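Phosphoribosylformylglycinamidine cyclo-ligase (PDB 5AVM) probably catalyses the ATP-dependent ring closure of formylglycinamidine ribonucleotide to 5-aminoimidazole ribonucleotide, a step of de novo purine biosynthesis. Local coordinates at residues 51-57 with 157-163; 230-236 with 311-316. One frame throughout, in Å; residues are numbered along the deposited sequence.

Overall arrangement
Interactions 1 and 2 lie in different family regions of the chain and come in series: the pairing of 51-57 with 157-163 is complete before 230-236 meets 311-316. Their centres are 20 Å apart and their nearest atoms about 7 Å, so they do not touch. Interaction 1 is strand pairing in the four-stranded sheet of the N-terminal region, and some of its residues also meet the second subunit. Interaction 2 joins the ends of two helices in the C-terminal region, beside strand 176-181 of the six-stranded sheet, and does so within one subunit. The contact centres lie about 22 and 20 Å from the chain centre; interaction 1 is held chiefly by hydrogen bonds, interaction 2 by apolar packing.

Interaction 1: 51-57 with 157-163; sequences LEEPVLV and VGVVERS
Backbone bonds between V55 and V160 anchor the antiparallel pairing of strands 54-57 and 157-161. V55 N gives to V160 O at 2.7 Å, and V160 N returns a bond to V55 O. V57 and G158 form the next hydrogen-bonded pair, through G158 N to V57 O at 2.9 Å and a weak bond from V57 N back to G158 O. Beyond the strand end, R162 N binds E53 O at 2.8 Å.

Carboxylates extend the grip to the loop and the 3-10 turn. E161 bends at its second torsion (chi2 -73°), which curls the chain back so that OE2 takes E53 N at 2.8 Å, on its syn side but about 30° out of the carboxylate plane. The E53 chain, extended beyond CG, crosses to S163, where OE1 accepts two donors: S163 N at 2.8 Å, nearly along the C-O axis, and S163 OG at 2.6 Å, from above the carboxylate plane. The R162 guanidinium stacks against this carboxylate, the planes 22° apart, with E53 OE1 over its centre. The salt bridge from E53 OE2 to R162 NH2, 3.5 Å, is therefore one of charge alone.

Apolar contacts lie on both faces. P54 CB meets V159 CG2 on one; on the other V57 CG1 touches V160 CG1 at 3.8 Å, the side chains crossing at about a right angle. L56 packs on F100 of the second subunit, and V157 on V157 of that subunit. Strand 54-62, outermost within this chain, thus pairs antiparallel with 150-161 in the mixed N-terminal sheet of the AIR synthase fold, taking part in the dimer contact.

Interaction 2: 230-236 with 311-316; sequences LLWEAGV and EALKLV
A312 O accepts two backbone bonds, from V316 N at 2.6 Å and L315 N at 2.7 Å, turning the chain near the end of helix 306-313 so that L315 faces helix 225-233. Helix 225-233 closes in a Schellman motif: G235, at positive phi, follows its last turn, with V236 N bonded to L231 O and G235 N to W232 O. The two helix ends meet mainly through apolar side chains. L231 CD2 presses on A312 CB at 3.4 Å, tighter than usual for two carbons, and also reaches L315 CD1. The same L315 methyl lies against A234 CB and V236 CG2. E311, with CG anti to the backbone N (chi1 170°) and an extended chain, runs antiparallel alongside the V236 side chain, bringing OE1 to 3.5 Å from V236 CG2. With an alanine here, V236 CG2 would probably lose the cover of the glutamate's CG and carboxylate, leaving a gap beside it. A312 packs on L178 and V316 on L180 of strand 176-181, tying the pair to the C-terminal sheet. L230 CD1 rests 3.4 Å from L315 O.

Interaction 1: 51-57 with 157-163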
loop_
_atom_site.group_PDB
_atom_site.type_symbol
_atom_site.label_atom_id
_atom_site.label_comp_id
_atom_site.label_asym_id
_atom_site.label_seq_id
_atom_site.Cartn_x
_atom_site.Cartn_y
_atom_site.Cartn_z
ATOM N N LEU B 51 22.502 19.173 6.912
ATOM C CA LEU B 51 23.669 18.241 6.984
ATOM C C LEU B 51 23.610 17.366 8.247
ATOM O O LEU B 51 23.705 17.864 9.372
ATOM C CB LEU B 51 24.978 19.050 6.950
ATOM C CG LEU B 51 26.321 18.332 6.761
ATOM C CD1 LEU B 51 27.373 19.327 6.291
ATOM C CD2 LEU B 51 26.752 17.668 8.055
ATOM N N GLU B 52 23.429 16.063 8.048
ATOM C CA GLU B 52 23.366 15.092 9.143
ATOM C C GLU B 52 22.087 15.080 9.997
ATOM O O GLU B 52 22.146 14.969 11.224
ATOM C CB GLU B 52 24.596 15.241 10.053
ATOM C CG GLU B 52 24.733 14.134 11.103
ATOM C CD GLU B 52 26.074 14.141 11.825
ATOM O OE1 GLU B 52 26.196 13.432 12.848
ATOM O OE2 GLU B 52 27.006 14.842 11.374
ATOM N N GLU B 53 20.933 15.199 9.342
ATOM C CA GLU B 53 19.637 15.140 10.020
ATOM C C GLU B 53 18.635 14.461 9.092
ATOM O O GLU B 53 17.599 15.030 8.765
ATOM C CB GLU B 53 19.122 16.538 10.416
ATOM C CG GLU B 53 19.742 17.732 9.679
ATOM C CD GLU B 53 19.243 19.083 10.209
ATOM O OE1 GLU B 53 18.091 19.456 9.917
ATOM O OE2 GLU B 53 19.998 19.773 10.927
ATOM N N PRO B 54 18.939 13.223 8.654
ATOM C CA PRO B 54 18.056 12.477 7.758
ATOM C C PRO B 54 16.770 12.013 8.427
ATOM O O PRO B 54 16.787 11.496 9.545
ATOM C CB PRO B 54 18.935 11.316 7.303
ATOM C CG PRO B 54 19.764 11.047 8.515
ATOM C CD PRO B 54 20.150 12.433 8.963
ATOM N N VAL B 55 15.652 12.210 7.733
ATOM C CA VAL B 55 14.350 11.812 8.246
ATOM C C VAL B 55 13.686 10.902 7.229
ATOM O O VAL B 55 13.571 11.257 6.058
ATOM C CB VAL B 55 13.423 13.035 8.467
ATOM C CG1 VAL B 55 12.060 12.576 8.969
ATOM C CG2 VAL B 55 14.073 14.017 9.448
ATOM N N LEU B 56 13.263 9.724 7.669
ATOM C CA LEU B 56 12.588 8.817 6.768
ATOM C C LEU B 56 11.164 9.309 6.551
ATOM O O LEU B 56 10.449 9.649 7.499
ATOM C CB LEU B 56 12.560 7.398 7.335
ATOM C CG LEU B 56 13.896 6.660 7.451
ATOM C CD1 LEU B 56 13.648 5.246 7.944
ATOM C CD2 LEU B 56 14.600 6.630 6.107
ATOM N N VAL B 57 10.774 9.372 5.286
ATOM C CA VAL B 57 9.441 9.791 4.901
ATOM C C VAL B 57 8.917 8.772 3.900
ATOM O O VAL B 57 9.657 7.919 3.415
ATOM C CB VAL B 57 9.447 11.188 4.236
ATOM C CG1 VAL B 57 9.835 12.244 5.251
ATOM C CG2 VAL B 57 10.411 11.209 3.070
ATOM N N VAL B 157 9.395 5.138 -0.418
ATOM C CA VAL B 157 10.090 5.584 0.787
ATOM C C VAL B 157 11.195 6.528 0.340
ATOM O O VAL B 157 11.791 6.346 -0.720
ATOM C CB VAL B 157 10.696 4.385 1.572
ATOM C CG1 VAL B 157 11.501 4.881 2.774
ATOM C CG2 VAL B 157 9.579 3.455 2.030
ATOM N N GLY B 158 11.461 7.548 1.142
ATOM C CA GLY B 158 12.481 8.504 0.768
ATOM C C GLY B 158 13.202 9.047 1.970
ATOM O O GLY B 158 13.084 8.503 3.061
ATOM N N VAL B 159 13.952 10.122 1.779
ATOM C CA VAL B 159 14.694 10.705 2.882
ATOM C C VAL B 159 14.827 12.208 2.667
ATOM O O VAL B 159 14.884 12.679 1.535
ATOM C CB VAL B 159 16.098 10.028 3.007
ATOM C CG1 VAL B 159 16.940 10.313 1.754
ATOM C CG2 VAL B 159 16.800 10.492 4.277
ATOM N N VAL B 160 14.856 12.961 3.760
ATOM C CA VAL B 160 14.976 14.412 3.692
ATOM C C VAL B 160 15.654 14.932 4.966
ATOM O O VAL B 160 15.495 14.349 6.036
ATOM C CB VAL B 160 13.575 15.054 3.551
ATOM C CG1 VAL B 160 12.709 14.663 4.735
ATOM C CG2 VAL B 160 13.693 16.569 3.428
ATOM N N GLU B 161 16.432 16.002 4.851
ATOM C CA GLU B 161 17.084 16.577 6.027
ATOM C C GLU B 161 15.994 17.362 6.737
ATOM O O GLU B 161 15.309 18.175 6.117
ATOM C CB GLU B 161 18.233 17.497 5.617
ATOM C CG GLU B 161 19.359 16.778 4.882
ATOM C CD GLU B 161 20.207 15.906 5.792
ATOM O OE1 GLU B 161 20.421 14.717 5.458
ATOM O OE2 GLU B 161 20.666 16.417 6.836
ATOM N N ARG B 162 15.837 17.106 8.032
ATOM C CA ARG B 162 14.797 17.739 8.843
ATOM C C ARG B 162 14.569 19.226 8.611
ATOM O O ARG B 162 13.440 19.661 8.385
ATOM C CB ARG B 162 15.080 17.500 10.324
ATOM C CG ARG B 162 13.928 17.865 11.261
ATOM C CD ARG B 162 14.410 18.862 12.295
ATOM N NE ARG B 162 15.753 18.525 12.751
ATOM C CZ ARG B 162 16.647 19.414 13.160
ATOM N NH1 ARG B 162 16.345 20.701 13.170
ATOM N NH2 ARG B 162 17.847 19.016 13.555
ATOM N N SER B 163 15.631 20.017 8.667
ATOM C CA SER B 163 15.465 21.448 8.482
ATOM C C SER B 163 15.184 21.856 7.034
ATOM O O SER B 163 14.927 23.028 6.756
ATOM C CB SER B 163 16.682 22.195 9.044
ATOM O OG SER B 163 17.890 21.627 8.590
#

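Interaction 2: 230-236 with 311-316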
loop_
_atom_site.group_PDB
_atom_site.type_symbol
_atom_site.label_atom_id
_atom_site.label_comp_id
_atom_site.label_asym_id
_atom_site.label_seq_id
_atom_site.Cartn_x
_atom_site.Cartn_y
_atom_site.Cartn_z
ATOM N N LEU B 230 17.661 20.011 -9.806
ATOM C CA LEU B 230 18.304 21.168 -10.412
ATOM C C LEU B 230 18.251 22.354 -9.464
ATOM O O LEU B 230 19.185 23.155 -9.404
ATOM C CB LEU B 230 17.609 21.545 -11.719
ATOM C CG LEU B 230 17.625 20.505 -12.837
ATOM C CD1 LEU B 230 16.842 21.044 -14.026
ATOM C CD2 LEU B 230 19.065 20.186 -13.222
ATOM N N LEU B 231 17.149 22.469 -8.732
ATOM C CA LEU B 231 16.985 23.559 -7.783
ATOM C C LEU B 231 17.762 23.288 -6.500
ATOM O O LEU B 231 18.291 24.206 -5.879
ATOM C CB LEU B 231 15.509 23.751 -7.461
ATOM C CG LEU B 231 14.640 24.174 -8.642
ATOM C CD1 LEU B 231 13.182 24.110 -8.230
ATOM C CD2 LEU B 231 15.020 25.573 -9.094
ATOM N N TRP B 232 17.824 22.023 -6.099
ATOM C CA TRP B 232 18.558 21.675 -4.893
ATOM C C TRP B 232 20.050 21.917 -5.113
ATOM O O TRP B 232 20.715 22.553 -4.294
ATOM C CB TRP B 232 18.315 20.208 -4.509
ATOM C CG TRP B 232 16.926 19.935 -3.991
ATOM C CD1 TRP B 232 16.125 20.797 -3.293
ATOM C CD2 TRP B 232 16.203 18.699 -4.077
ATOM N NE1 TRP B 232 14.952 20.174 -2.938
ATOM C CE2 TRP B 232 14.974 18.886 -3.406
ATOM C CE3 TRP B 232 16.474 17.452 -4.654
ATOM C CZ2 TRP B 232 14.017 17.871 -3.295
ATOM C CZ3 TRP B 232 15.518 16.440 -4.544
ATOM C CH2 TRP B 232 14.306 16.661 -3.868
ATOM N N GLU B 233 20.570 21.418 -6.229
ATOM C CA GLU B 233 21.981 21.581 -6.536
ATOM C C GLU B 233 22.349 23.045 -6.678
ATOM O O GLU B 233 23.516 23.408 -6.545
ATOM C CB GLU B 233 22.333 20.827 -7.815
ATOM C CG GLU B 233 22.117 19.329 -7.696
ATOM C CD GLU B 233 22.857 18.536 -8.759
ATOM O OE1 GLU B 233 24.097 18.690 -8.855
ATOM O OE2 GLU B 233 22.203 17.755 -9.491
ATOM N N ALA B 234 21.348 23.882 -6.934
ATOM C CA ALA B 234 21.567 25.316 -7.101
ATOM C C ALA B 234 21.269 26.110 -5.826
ATOM O O ALA B 234 21.402 27.334 -5.806
ATOM C CB ALA B 234 20.721 25.842 -8.259
ATOM N N GLY B 235 20.861 25.411 -4.770
ATOM C CA GLY B 235 20.567 26.069 -3.505
ATOM C C GLY B 235 19.388 27.028 -3.501
ATOM O O GLY B 235 19.362 27.980 -2.718
ATOM N N VAL B 236 18.404 26.771 -4.360
ATOM C CA VAL B 236 17.219 27.617 -4.461
ATOM C C VAL B 236 16.310 27.459 -3.240
ATOM O O VAL B 236 15.924 26.348 -2.887
ATOM C CB VAL B 236 16.411 27.276 -5.740
ATOM C CG1 VAL B 236 15.220 28.205 -5.875
ATOM C CG2 VAL B 236 17.304 27.386 -6.961
ATOM N N GLU B 311 15.448 32.700 -10.112
ATOM C CA GLU B 311 16.621 31.838 -10.242
ATOM C C GLU B 311 16.214 30.442 -10.718
ATOM O O GLU B 311 16.977 29.748 -11.395
ATOM C CB GLU B 311 17.352 31.754 -8.891
ATOM C CG GLU B 311 18.456 30.698 -8.811
ATOM C CD GLU B 311 19.118 30.624 -7.430
ATOM O OE1 GLU B 311 18.399 30.707 -6.408
ATOM O OE2 GLU B 311 20.358 30.470 -7.370
ATOM N N ALA B 312 14.995 30.049 -10.362
ATOM C CA ALA B 312 14.462 28.744 -10.731
ATOM C C ALA B 312 14.029 28.677 -12.196
ATOM O O ALA B 312 14.369 27.735 -12.905
ATOM C CB ALA B 312 13.289 28.393 -9.820
ATOM N N LEU B 313 13.280 29.673 -12.654
ATOM C CA LEU B 313 12.825 29.678 -14.037
ATOM C C LEU B 313 13.978 29.667 -15.043
ATOM O O LEU B 313 13.769 29.469 -16.243
ATOM C CB LEU B 313 11.916 30.882 -14.277
ATOM C CG LEU B 313 10.646 30.815 -13.432
ATOM C CD1 LEU B 313 9.778 32.017 -13.726
ATOM C CD2 LEU B 313 9.898 29.523 -13.731
ATOM N N LYS B 314 15.196 29.869 -14.547
ATOM C CA LYS B 314 16.382 29.870 -15.395
ATOM C C LYS B 314 16.973 28.463 -15.417
ATOM O O LYS B 314 17.809 28.133 -16.265
ATOM C CB LYS B 314 17.423 30.843 -14.839
ATOM C CG LYS B 314 16.882 32.223 -14.520
ATOM C CD LYS B 314 17.926 33.052 -13.768
ATOM C CE LYS B 314 17.354 34.386 -13.285
ATOM N NZ LYS B 314 18.309 35.139 -12.415
ATOM N N LEU B 315 16.524 27.640 -14.471
ATOM C CA LEU B 315 16.994 26.263 -14.331
ATOM C C LEU B 315 15.906 25.271 -14.720
ATOM O O LEU B 315 16.187 24.160 -15.182
ATOM C CB LEU B 315 17.396 25.995 -12.875
ATOM C CG LEU B 315 18.314 27.002 -12.179
ATOM C CD1 LEU B 315 18.381 26.703 -10.686
ATOM C CD2 LEU B 315 19.693 26.949 -12.812
ATOM N N VAL B 316 14.657 25.672 -14.531
ATOM C CA VAL B 316 13.555 24.781 -14.832
ATOM C C VAL B 316 12.412 25.403 -15.639
ATOM O O VAL B 316 12.227 26.623 -15.665
ATOM C CB VAL B 316 12.991 24.185 -13.519
ATOM C CG1 VAL B 316 12.625 25.296 -12.560
ATOM C CG2 VAL B 316 11.771 23.352 -13.806
#